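Local coordinates for small TOPRIM domain protein (Geobacillus stearothermophilus, PDB 2FCJ) that has no established function but, as a small Toprim-domain protein, probably takes part in metal-dependent chemistry on nucleic acids, at residues A20-E25 with A92-L97; E78-D83 with L102-D107; V30-T35 with E64-Q69. All coordinates share one frame; numbering follows the deposited sequence.

Interaction 1: A20-E25 with A92-L97; sequences AAVLNE and APIWHL
One methyl group of Val22, CG1, makes the whole contact with the first turn of helix 94-103, where it meets Ile94 and Leu97. Pro93 stands at the N-cap of that helix; a proline ring suits a helix start, where no backbone N-H is yet required, and Pro93 O accepts a hydrogen bond from Leu97 N at 3.1 Å. Ile94 follows, at the outer border of the patch. Its chi1 of -68° sends CG1 past the backbone N and turns the other branch, CG2, to Val22, so that Ile94 CG2 lies 3.8 Å from Val22 CG1 as the two side chains run past each other in opposite senses. Trp95 and His96 look elsewhere, His96 NE2 hydrogen-bonding to Asp83 N. One turn on from Ile94, buried Leu97 brings CD2 to 4.3 Å from Val22 CG1. Val22 was modelled in two conformers, so these distances hold for one of them. Beta-branched and leucine methyls pack across the seam between the last turn of helix 13-22 and helix 94-103, neighbours on one face of the parallel sheet in an alpha/beta Toprim fold.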
loop_
_atom_site.group_PDB
_atom_site.type_symbol
_atom_site.label_atom_id
_atom_site.label_comp_id
_atom_site.label_asym_id
_atom_site.label_seq_id
_atom_site.Cartn_x
_atom_site.Cartn_y
_atom_site.Cartn_z
ATOM N N ALA A 20 2.475 3.938 -7.867
ATOM C CA ALA A 20 2.367 3.449 -9.233
ATOM C C ALA A 20 3.582 3.838 -10.060
ATOM O O ALA A 20 3.969 3.112 -10.971
ATOM C CB ALA A 20 1.094 3.966 -9.882
ATOM N N ALA A 21 4.141 5.013 -9.772
ATOM C CA ALA A 21 5.276 5.533 -10.524
ATOM C C ALA A 21 6.559 4.752 -10.261
ATOM O O ALA A 21 7.427 4.675 -11.132
ATOM C CB ALA A 21 5.479 7.018 -10.233
ATOM N N VAL A 22 6.677 4.140 -9.084
ATOM C CA VAL A 22 7.901 3.402 -8.786
ATOM C C VAL A 22 7.864 1.954 -9.237
ATOM O O VAL A 22 8.902 1.313 -9.363
ATOM C CB VAL A 22 8.365 3.526 -7.318
ATOM C CG1 VAL A 22 8.232 4.955 -6.837
ATOM C CG2 VAL A 22 7.598 2.587 -6.425
ATOM N N LEU A 23 6.663 1.434 -9.481
ATOM C CA LEU A 23 6.508 0.013 -9.743
ATOM C C LEU A 23 6.903 -0.374 -11.159
ATOM O O LEU A 23 6.695 0.385 -12.105
ATOM C CB LEU A 23 5.071 -0.425 -9.469
ATOM C CG LEU A 23 4.708 -0.526 -7.993
ATOM C CD1 LEU A 23 3.215 -0.687 -7.795
ATOM C CD2 LEU A 23 5.478 -1.654 -7.368
ATOM N N ASN A 24 7.483 -1.557 -11.286
ATOM C CA ASN A 24 7.856 -2.075 -12.601
ATOM C C ASN A 24 7.125 -3.368 -12.954
ATOM O O ASN A 24 7.546 -4.101 -13.845
ATOM C CB ASN A 24 9.368 -2.287 -12.683
ATOM C CG ASN A 24 9.856 -2.501 -14.106
ATOM O OD1 ASN A 24 9.392 -1.852 -15.039
ATOM N ND2 ASN A 24 10.804 -3.410 -14.270
ATOM N N GLU A 25 6.067 -3.670 -12.210
ATOM C CA GLU A 25 5.161 -4.761 -12.554
ATOM C C GLU A 25 3.729 -4.265 -12.323
ATOM O O GLU A 25 3.516 -3.301 -11.585
ATOM C CB GLU A 25 5.459 -5.977 -11.675
ATOM C CG GLU A 25 5.319 -5.728 -10.160
ATOM C CD GLU A 25 5.496 -6.986 -9.337
ATOM O OE1 GLU A 25 4.829 -7.995 -9.681
ATOM O OE2 GLU A 25 6.252 -6.987 -8.329
ATOM N N ALA A 92 8.083 10.863 1.881
ATOM C CA ALA A 92 9.250 10.013 1.705
ATOM C C ALA A 92 9.866 10.195 0.331
ATOM O O ALA A 92 9.169 10.390 -0.653
ATOM C CB ALA A 92 8.874 8.555 1.936
ATOM N N PRO A 93 11.201 10.135 0.254
ATOM C CA PRO A 93 11.839 10.201 -1.047
ATOM C C PRO A 93 11.438 9.018 -1.906
ATOM O O PRO A 93 11.194 7.913 -1.398
ATOM C CB PRO A 93 13.341 10.109 -0.723
ATOM C CG PRO A 93 13.472 10.358 0.706
ATOM C CD PRO A 93 12.176 9.986 1.346
ATOM N N ILE A 94 11.381 9.250 -3.207
ATOM C CA ILE A 94 11.058 8.182 -4.138
ATOM C C ILE A 94 11.923 6.936 -3.915
ATOM O O ILE A 94 11.417 5.815 -3.931
ATOM C CB ILE A 94 11.107 8.683 -5.596
ATOM C CG1 ILE A 94 9.971 9.688 -5.847
ATOM C CG2 ILE A 94 10.978 7.519 -6.562
ATOM C CD1 ILE A 94 9.913 10.235 -7.273
ATOM N N TRP A 95 13.209 7.116 -3.660
ATOM C CA TRP A 95 14.095 5.975 -3.505
ATOM C C TRP A 95 13.735 5.179 -2.255
ATOM O O TRP A 95 13.905 3.960 -2.236
ATOM C CB TRP A 95 15.584 6.397 -3.528
ATOM C CG TRP A 95 15.975 7.264 -2.414
ATOM C CD1 TRP A 95 16.023 8.620 -2.417
ATOM C CD2 TRP A 95 16.286 6.843 -1.088
ATOM N NE1 TRP A 95 16.395 9.075 -1.181
ATOM C CE2 TRP A 95 16.572 8.001 -0.347
ATOM C CE3 TRP A 95 16.413 5.597 -0.469
ATOM C CZ2 TRP A 95 16.913 7.959 0.998
ATOM C CZ3 TRP A 95 16.789 5.554 0.867
ATOM C CH2 TRP A 95 17.033 6.730 1.581
ATOM N N HIS A 96 13.222 5.849 -1.223
ATOM C CA HIS A 96 12.897 5.161 0.026
ATOM C C HIS A 96 11.649 4.310 -0.196
ATOM O O HIS A 96 11.615 3.143 0.176
ATOM C CB HIS A 96 12.697 6.137 1.210
ATOM C CG HIS A 96 12.190 5.473 2.454
ATOM N ND1 HIS A 96 12.947 4.584 3.192
ATOM C CD2 HIS A 96 11.020 5.602 3.117
ATOM C CE1 HIS A 96 12.254 4.184 4.247
ATOM N NE2 HIS A 96 11.076 4.780 4.219
ATOM N N LEU A 97 10.627 4.883 -0.820
ATOM C CA LEU A 97 9.421 4.130 -1.143
ATOM C C LEU A 97 9.784 2.935 -2.011
ATOM O O LEU A 97 9.324 1.807 -1.779
ATOM C CB LEU A 97 8.475 5.047 -1.891
ATOM C CG LEU A 97 7.147 4.438 -2.311
ATOM C CD1 LEU A 97 6.413 3.839 -1.116
ATOM C CD2 LEU A 97 6.278 5.468 -3.032
#

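Interaction 2: E78-D83 with L102-D107; sequences EHLYID and LRARFD
Leu80 reaches from the edge strand 78-80 to Ala104 and Phe106, just past the end of helix 94-103. Its CB is still 5.8 Å from Ala104 CB. With chi1 at -63°, CG runs beside the backbone N and closes to 4.6 Å of Ala104 CB, where the chain forks. One branch, Leu80 CD2, packs on Ala104 CB at 3.8 Å; a single methyl group is short enough to let the helix end come this close. The other branch, Leu80 CD1, approaches the Phe106 ring obliquely, 4.3 Å from CE2. The chain leaves the helix through a Schellman motif, in which Arg105 takes a positive phi of 77°, its N bonds to Leu102 O, and Phe106 N reaches back to Leu101 O; after it the end of Phe106 comes near Leu80. The same ring stacks edge-to-face with Tyr54 of the neighbouring strand 52-56 and makes a cation-pi contact with Lys6. On the exposed side, the long Arg103 side chain bends at chi3 (56°) to bring its guanidinium over to the backbone of Tyr81. There one water accepts hydrogen bonds from the backbone N of Tyr81 (2.9 Å) and, weakly, from the guanidinium NH2 of Arg103 (2.8 Å), while Tyr81 O lies at the guanidinium edge, close to its plane.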
loop_
_atom_site.group_PDB
_atom_site.type_symbol
_atom_site.label_atom_id
_atom_site.label_comp_id
_atom_site.label_asym_id
_atom_site.label_seq_id
_atom_site.Cartn_x
_atom_site.Cartn_y
_atom_site.Cartn_z
ATOM N N GLU A 78 -0.991 -7.688 4.529
ATOM C CA GLU A 78 0.308 -7.497 5.161
ATOM C C GLU A 78 0.649 -6.019 5.282
ATOM O O GLU A 78 0.534 -5.262 4.308
ATOM C CB GLU A 78 1.370 -8.185 4.306
ATOM C CG GLU A 78 2.778 -8.127 4.845
ATOM C CD GLU A 78 3.741 -8.902 3.973
ATOM O OE1 GLU A 78 3.265 -9.696 3.139
ATOM O OE2 GLU A 78 4.965 -8.715 4.131
ATOM N N HIS A 79 1.122 -5.602 6.445
ATOM C CA HIS A 79 1.418 -4.198 6.663
ATOM C C HIS A 79 2.834 -3.821 6.249
ATOM O O HIS A 79 3.796 -4.473 6.661
ATOM C CB HIS A 79 1.173 -3.829 8.126
ATOM C CG HIS A 79 -0.265 -3.919 8.527
ATOM N ND1 HIS A 79 -0.935 -2.891 9.150
ATOM C CD2 HIS A 79 -1.177 -4.901 8.335
ATOM C CE1 HIS A 79 -2.185 -3.259 9.377
ATOM N NE2 HIS A 79 -2.371 -4.450 8.839
ATOM N N LEU A 80 2.946 -2.811 5.394
ATOM C CA LEU A 80 4.231 -2.245 4.996
ATOM C C LEU A 80 4.393 -0.892 5.643
ATOM O O LEU A 80 3.414 -0.188 5.884
ATOM C CB LEU A 80 4.275 -2.065 3.484
ATOM C CG LEU A 80 4.179 -3.360 2.684
ATOM C CD1 LEU A 80 4.289 -3.056 1.204
ATOM C CD2 LEU A 80 5.277 -4.313 3.126
ATOM N N TYR A 81 5.632 -0.541 5.962
ATOM C CA TYR A 81 5.900 0.632 6.770
ATOM C C TYR A 81 7.002 1.415 6.091
ATOM O O TYR A 81 8.011 0.841 5.678
ATOM C CB TYR A 81 6.365 0.222 8.172
ATOM C CG TYR A 81 5.369 -0.607 8.949
ATOM C CD1 TYR A 81 4.400 -0.003 9.740
ATOM C CD2 TYR A 81 5.414 -1.995 8.914
ATOM C CE1 TYR A 81 3.500 -0.760 10.464
ATOM C CE2 TYR A 81 4.482 -2.753 9.589
ATOM C CZ TYR A 81 3.539 -2.136 10.364
ATOM O OH TYR A 81 2.654 -2.910 11.086
ATOM N N ILE A 82 6.790 2.704 5.908
ATOM C CA ILE A 82 7.908 3.598 5.734
ATOM C C ILE A 82 8.582 3.893 7.068
ATOM O O ILE A 82 8.038 3.611 8.143
ATOM C CB ILE A 82 7.518 4.901 5.029
ATOM C CG1 ILE A 82 6.426 5.628 5.804
ATOM C CG2 ILE A 82 7.071 4.628 3.590
ATOM C CD1 ILE A 82 6.438 7.108 5.557
ATOM N N ASP A 83 9.799 4.406 6.984
ATOM C CA ASP A 83 10.561 4.779 8.168
ATOM C C ASP A 83 9.739 5.863 8.837
ATOM O O ASP A 83 9.437 6.879 8.213
ATOM C CB ASP A 83 11.907 5.341 7.699
ATOM C CG ASP A 83 12.861 5.689 8.845
ATOM O OD1 ASP A 83 12.423 5.822 10.004
ATOM O OD2 ASP A 83 14.059 5.918 8.547
ATOM N N LEU A 102 10.700 -2.839 -2.670
ATOM C CA LEU A 102 11.669 -3.846 -3.059
ATOM C C LEU A 102 11.909 -4.845 -1.939
ATOM O O LEU A 102 12.041 -6.044 -2.186
ATOM C CB LEU A 102 12.975 -3.167 -3.435
ATOM C CG LEU A 102 14.064 -4.153 -3.839
ATOM C CD1 LEU A 102 13.684 -4.929 -5.108
ATOM C CD2 LEU A 102 15.367 -3.391 -4.021
ATOM N N ARG A 103 12.003 -4.361 -0.707
ATOM C CA ARG A 103 12.144 -5.241 0.451
ATOM C C ARG A 103 10.976 -6.223 0.545
ATOM O O ARG A 103 11.143 -7.360 0.982
ATOM C CB ARG A 103 12.243 -4.409 1.738
ATOM C CG ARG A 103 12.422 -5.222 3.018
ATOM C CD ARG A 103 12.543 -4.306 4.245
ATOM N NE ARG A 103 11.407 -3.396 4.380
ATOM C CZ ARG A 103 11.375 -2.350 5.202
ATOM N NH1 ARG A 103 12.417 -2.081 5.977
ATOM N NH2 ARG A 103 10.299 -1.575 5.259
ATOM N N ALA A 104 9.793 -5.785 0.122
ATOM C CA ALA A 104 8.613 -6.644 0.103
ATOM C C ALA A 104 8.463 -7.448 -1.195
ATOM O O ALA A 104 7.423 -8.046 -1.440
ATOM C CB ALA A 104 7.356 -5.802 0.368
ATOM N N ARG A 105 9.500 -7.444 -2.025
ATOM C CA ARG A 105 9.538 -8.272 -3.236
ATOM C C ARG A 105 8.717 -7.769 -4.419
ATOM O O ARG A 105 8.416 -8.531 -5.330
ATOM C CB ARG A 105 9.209 -9.736 -2.914
ATOM C CG ARG A 105 10.259 -10.410 -2.045
ATOM C CD ARG A 105 9.887 -11.848 -1.721
ATOM N NE ARG A 105 10.498 -12.295 -0.472
ATOM C CZ ARG A 105 9.950 -12.130 0.727
ATOM N NH1 ARG A 105 8.771 -11.535 0.843
ATOM N NH2 ARG A 105 10.577 -12.564 1.810
ATOM N N PHE A 106 8.459 -6.462 -4.473
ATOM C CA PHE A 106 7.937 -5.846 -5.668
ATOM C C PHE A 106 9.069 -5.511 -6.641
ATOM O O PHE A 106 10.139 -4.986 -6.234
ATOM C CB PHE A 106 7.195 -4.563 -5.306
ATOM C CG PHE A 106 5.883 -4.796 -4.604
ATOM C CD1 PHE A 106 4.725 -4.953 -5.340
ATOM C CD2 PHE A 106 5.806 -4.885 -3.222
ATOM C CE1 PHE A 106 3.502 -5.152 -4.712
ATOM C CE2 PHE A 106 4.586 -5.125 -2.609
ATOM C CZ PHE A 106 3.444 -5.257 -3.360
ATOM N N ASP A 107 8.780 -5.653 -7.935
ATOM C CA ASP A 107 9.617 -5.088 -8.994
ATOM C C ASP A 107 9.455 -3.585 -9.014
ATOM O O ASP A 107 8.358 -3.080 -9.243
ATOM C CB ASP A 107 9.164 -5.600 -10.362
ATOM C CG ASP A 107 9.468 -7.060 -10.577
ATOM O OD1 ASP A 107 10.060 -7.691 -9.683
ATOM O OD2 ASP A 107 9.145 -7.568 -11.672
HETATM O O HOH W 1 7.702 -2.523 5.476
#

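Interaction 3: V30-T35 with E64-Q69; sequences VCTNGT and EKLRRQ
Thr32 and Leu66 meet in the buried half of this contact, Thr35 and Lys65 in the exposed half. Thr32 follows strand 28-31, and its chi1 of 63° puts the hydroxyl between its own N and carbonyl carbon, facing the next turn of chain. From there Thr32 OG1 donates a short hydrogen bond to Gly34 O, 2.6 Å long and in the carbonyl plane. A threonine suits the place because its hydroxyl braces the turn while the side chain also packs on Ile9 of strand 6-10. Within the turn, Gly34 has a positive phi, 97°, and backbone angles at which a side-chain carbon would collide with the carbonyl O of Asn33, so glycine suits the place. Leu66 leaves helix 61-73 with CG opposite its backbone N (chi1 -170°), which carries the branched end out toward the turn and brings CD2 to 4.3 Å from Thr32 OG1. Leu66 and Thr32 both touch Glu11 too, which probably corresponds to the acidic residue that follows the first strand of Toprim domains. Lys65 starts out extended, then bends at its third torsion, bringing NZ to 4.4 Å from Thr35 CG2. Leu66 CD2 can offer Thr32 OG1 only van der Waals contact, and the hydroxyl finds its hydrogen-bond partner within its own turn. The contact is therefore loose and largely apolar, with no polar bond directly between the two segments; polar fastening comes next door, where Gln69 NE2 bonds to Ile36 O and Asp38 OD1.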
loop_
_atom_site.group_PDB
_atom_site.type_symbol
_atom_site.label_atom_id
_atom_site.label_comp_id
_atom_site.label_asym_id
_atom_site.label_seq_id
_atom_site.Cartn_x
_atom_site.Cartn_y
_atom_site.Cartn_z
ATOM N N VAL A 30 -5.272 0.180 -4.643
ATOM C CA VAL A 30 -6.560 0.625 -4.165
ATOM C C VAL A 30 -6.340 1.803 -3.233
ATOM O O VAL A 30 -5.495 1.760 -2.325
ATOM C CB VAL A 30 -7.269 -0.502 -3.389
ATOM C CG1 VAL A 30 -8.579 -0.000 -2.784
ATOM C CG2 VAL A 30 -7.484 -1.720 -4.296
ATOM N N CYS A 31 -7.048 2.889 -3.487
ATOM C CA CYS A 31 -7.025 4.036 -2.608
ATOM C C CYS A 31 -8.317 4.119 -1.800
ATOM O O CYS A 31 -9.412 4.034 -2.362
ATOM C CB CYS A 31 -6.811 5.295 -3.439
ATOM S SG CYS A 31 -6.755 6.822 -2.490
ATOM N N THR A 32 -8.213 4.215 -0.485
ATOM C CA THR A 32 -9.424 4.273 0.331
ATOM C C THR A 32 -10.046 5.667 0.302
ATOM O O THR A 32 -11.186 5.851 0.723
ATOM C CB THR A 32 -9.152 3.875 1.789
ATOM O OG1 THR A 32 -8.246 4.810 2.383
ATOM C CG2 THR A 32 -8.538 2.476 1.849
ATOM N N ASN A 33 -9.279 6.653 -0.156
ATOM C CA ASN A 33 -9.761 8.022 -0.245
ATOM C C ASN A 33 -10.129 8.556 1.120
ATOM O O ASN A 33 -11.168 9.208 1.276
ATOM C CB ASN A 33 -10.973 8.093 -1.177
ATOM C CG ASN A 33 -10.589 7.947 -2.629
ATOM O OD1 ASN A 33 -9.596 8.519 -3.078
ATOM N ND2 ASN A 33 -11.368 7.174 -3.372
ATOM N N GLY A 34 -9.260 8.320 2.094
ATOM C CA GLY A 34 -9.543 8.667 3.478
ATOM C C GLY A 34 -10.056 7.458 4.229
ATOM O O GLY A 34 -9.554 6.348 4.044
ATOM N N THR A 35 -11.081 7.652 5.052
ATOM C CA THR A 35 -11.674 6.537 5.777
ATOM C C THR A 35 -12.485 5.640 4.853
ATOM O O THR A 35 -12.995 6.081 3.823
ATOM C CB THR A 35 -12.580 7.024 6.917
ATOM O OG1 THR A 35 -13.637 7.827 6.375
ATOM C CG2 THR A 35 -11.779 7.843 7.913
ATOM N N GLU A 64 -2.402 5.024 11.560
ATOM C CA GLU A 64 -2.540 4.027 12.609
ATOM C C GLU A 64 -4.000 3.604 12.783
ATOM O O GLU A 64 -4.296 2.422 13.000
ATOM C CB GLU A 64 -1.958 4.565 13.927
ATOM C CG GLU A 64 -1.596 3.484 14.916
ATOM C CD GLU A 64 -0.350 2.713 14.525
ATOM O OE1 GLU A 64 0.002 2.689 13.333
ATOM O OE2 GLU A 64 0.295 2.140 15.428
ATOM N N LYS A 65 -4.916 4.548 12.616
ATOM C CA LYS A 65 -6.347 4.249 12.655
ATOM C C LYS A 65 -6.737 3.259 11.551
ATOM O O LYS A 65 -7.522 2.328 11.757
ATOM C CB LYS A 65 -7.156 5.535 12.488
ATOM C CG LYS A 65 -8.657 5.361 12.630
ATOM C CD LYS A 65 -9.327 6.675 13.036
ATOM C CE LYS A 65 -9.574 7.561 11.816
ATOM N NZ LYS A 65 -10.621 8.601 12.077
ATOM N N LEU A 66 -6.229 3.505 10.352
ATOM C CA LEU A 66 -6.484 2.624 9.237
ATOM C C LEU A 66 -5.850 1.259 9.468
ATOM O O LEU A 66 -6.481 0.236 9.261
ATOM C CB LEU A 66 -5.941 3.260 7.965
ATOM C CG LEU A 66 -6.321 2.577 6.656
ATOM C CD1 LEU A 66 -7.842 2.582 6.469
ATOM C CD2 LEU A 66 -5.653 3.300 5.494
ATOM N N ARG A 67 -4.638 1.243 10.001
ATOM C CA ARG A 67 -4.027 -0.047 10.317
ATOM C C ARG A 67 -4.850 -0.826 11.330
ATOM O O ARG A 67 -5.011 -2.046 11.204
ATOM C CB ARG A 67 -2.609 0.116 10.841
ATOM C CG ARG A 67 -1.637 0.592 9.798
ATOM C CD ARG A 67 -0.234 0.372 10.281
ATOM N NE ARG A 67 0.711 1.080 9.440
ATOM C CZ ARG A 67 1.124 0.636 8.257
ATOM N NH1 ARG A 67 0.699 -0.535 7.798
ATOM N NH2 ARG A 67 1.990 1.355 7.549
ATOM N N ARG A 68 -5.363 -0.142 12.344
ATOM C CA ARG A 68 -6.141 -0.801 13.372
ATOM C C ARG A 68 -7.414 -1.404 12.788
ATOM O O ARG A 68 -7.787 -2.534 13.118
ATOM C CB ARG A 68 -6.493 0.188 14.478
ATOM C CG ARG A 68 -7.163 -0.502 15.654
ATOM C CD ARG A 68 -7.353 0.442 16.815
ATOM N NE ARG A 68 -7.925 1.699 16.357
ATOM C CZ ARG A 68 -7.826 2.851 17.009
ATOM N NH1 ARG A 68 -7.209 2.909 18.183
ATOM N NH2 ARG A 68 -8.381 3.938 16.499
ATOM N N GLN A 69 -8.057 -0.659 11.892
ATOM C CA GLN A 69 -9.251 -1.161 11.223
ATOM C C GLN A 69 -8.916 -2.416 10.422
ATOM O O GLN A 69 -9.671 -3.398 10.425
ATOM C CB GLN A 69 -9.830 -0.092 10.309
ATOM C CG GLN A 69 -11.160 -0.488 9.741
ATOM C CD GLN A 69 -11.663 0.497 8.734
ATOM O OE1 GLN A 69 -10.894 1.290 8.177
ATOM N NE2 GLN A 69 -12.964 0.447 8.471
#

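How the interactions relate
From the N terminus, residues 20-25 open interaction 1 at the end of helix 13-22. Interaction 3 opens next, with 30-35 at the end of strand 28-31. It closes first, at helix 61-73, and so falls wholly within the longer span of interaction 1. Residues 78-83 then open interaction 2 before 92-97 close interaction 1, and 102-107 close interaction 2 last, so these two cross. Both use helix 94-103, and they meet where Asn24 N probably hydrogen-bonds to Asp107 O at 2.7 Å. Interactions 2 and 3, about 17 Å apart between centres, tie the two edge strands of the sheet to the helical layers on its faces and are bridged by Arg67 NH2, probably hydrogen-bonded to Leu80 O.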